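Local coordinates for protein L-lysine 6-oxidase (Marinomonas mediterranea, PDB 3WEU) that oxidises the side-chain amine of L-lysine with a cysteine tryptophylquinone cofactor, releasing ammonium and the hydrogen peroxide that makes it antibacterial, at residues M379-G382 / S383-S387. Sequence-based numbering, arbitrary orientation.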
loop_
_atom_site.group_PDB
_atom_site.type_symbol
_atom_site.label_atom_id
_atom_site.label_comp_id
_atom_site.label_asym_id
_atom_site.label_seq_id
_atom_site.Cartn_x
_atom_site.Cartn_y
_atom_site.Cartn_z
ATOM N N MET A 379 -30.296 -15.850 17.686
ATOM C CA MET A 379 -30.038 -14.757 16.740
ATOM C C MET A 379 -28.539 -14.418 16.643
ATOM O O MET A 379 -27.961 -13.749 17.537
ATOM C CB MET A 379 -30.842 -13.549 17.094
ATOM C CG MET A 379 -30.715 -12.408 16.065
ATOM S SD MET A 379 -31.110 -12.911 14.364
ATOM C CE MET A 379 -29.544 -12.381 13.605
ATOM N N ASN A 380 -27.941 -14.847 15.526
ATOM C CA ASN A 380 -26.495 -14.860 15.308
ATOM C C ASN A 380 -26.300 -15.306 13.864
ATOM O O ASN A 380 -27.213 -15.900 13.212
ATOM C CB ASN A 380 -25.823 -15.844 16.245
ATOM C CG ASN A 380 -24.329 -15.600 16.457
ATOM O OD1 ASN A 380 -23.932 -14.867 17.376
ATOM N ND2 ASN A 380 -23.470 -16.321 15.659
ATOM N N SER A 381 -25.135 -14.968 13.323
ATOM C CA SER A 381 -24.739 -15.523 12.030
ATOM C C SER A 381 -24.666 -17.025 12.058
ATOM O O SER A 381 -24.362 -17.645 13.112
ATOM C CB SER A 381 -23.385 -15.020 11.649
ATOM O OG SER A 381 -23.069 -15.450 10.358
ATOM N N GLY A 382 -24.962 -17.608 10.896
ATOM C CA GLY A 382 -24.676 -18.978 10.649
ATOM C C GLY A 382 -23.294 -19.184 10.047
ATOM O O GLY A 382 -22.469 -18.274 10.090
ATOM N N SER A 383 -23.034 -20.401 9.576
ATOM C CA SER A 383 -21.715 -20.795 9.147
ATOM C C SER A 383 -21.360 -20.310 7.721
ATOM O O SER A 383 -20.266 -20.538 7.286
ATOM C CB SER A 383 -21.463 -22.281 9.387
ATOM O OG SER A 383 -21.360 -22.613 10.780
ATOM N N ASN A 384 -22.303 -19.715 6.989
ATOM C CA ASN A 384 -21.944 -18.902 5.847
ATOM C C ASN A 384 -22.871 -17.792 5.484
ATOM O O ASN A 384 -23.778 -17.944 4.636
ATOM C CB ASN A 384 -21.625 -19.726 4.583
ATOM C CG ASN A 384 -21.227 -18.833 3.458
ATOM O OD1 ASN A 384 -20.690 -17.764 3.699
ATOM N ND2 ASN A 384 -21.401 -19.283 2.229
ATOM N N SER A 385 -22.616 -16.640 6.092
ATOM C CA SER A 385 -23.275 -15.400 5.798
ATOM C C SER A 385 -22.387 -14.481 4.925
ATOM O O SER A 385 -22.689 -13.311 4.796
ATOM C CB SER A 385 -23.562 -14.664 7.110
ATOM O OG SER A 385 -22.354 -14.601 7.917
ATOM N N VAL A 386 -21.285 -15.009 4.431
ATOM C CA VAL A 386 -20.201 -14.258 3.813
ATOM C C VAL A 386 -20.195 -14.358 2.292
ATOM O O VAL A 386 -20.071 -13.331 1.578
ATOM C CB VAL A 386 -18.856 -14.785 4.371
ATOM C CG1 VAL A 386 -17.695 -14.044 3.746
ATOM C CG2 VAL A 386 -18.810 -14.492 5.894
ATOM N N SER A 387 -20.345 -15.561 1.767
ATOM C CA SER A 387 -20.276 -15.735 0.268
ATOM C C SER A 387 -21.594 -16.243 -0.327
ATOM O O SER A 387 -22.309 -17.006 0.286
ATOM C CB SER A 387 -19.099 -16.671 -0.082
ATOM O OG SER A 387 -19.259 -17.934 0.574
#
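Ser381 and Ser385 meet hydroxyl to hydroxyl across a corner in the chain, a compact example of how a turn can be closed by side chains. The Ser385 OG donates to Ser381 OG over 2.7 Å, and Ser381 OG donates in turn to Gly382 O, 2.9 Å away and tilted 19° from that carbonyl plane. The two hydroxyls and the Gly382 carbonyl thus form a short chain of hydrogen bonds, in which Ser381 OG, swung opposite its backbone N (chi1 -174°), is donor and acceptor at once.

Hydrogen bonds from the asparagine side-chain amides brace the backbone before and after this chain. Asn380 ND2 reaches Ser381 O at 3.0 Å, in the carbonyl plane, and also bonds to Trp580 O. Asn384 OD1 accepts from Val386 N at 2.9 Å, above the carbonyl plane, making an Asx turn, and from Ser387 N at 3.0 Å, on a lone pair, extending it to an Asx motif; ND2 donates to Ser387 OG and Val398 O. These bonds probably fix the amide's rotation.

Backbone pairing sets the surroundings. Opposite Glu400 the chain carries two residues, Ser383 and Asn384, where one would be regular, making a classic beta bulge as it leaves strand 381-382, which is bonded to strand 400-402 through Gly382 and Lys401. Ser381 also bonds through its backbone to Tyr579 of strand 575-579, two residues before the quinone-forming Trp581, and Ser385 packs on Gln519 and Val521 of strand 518-522.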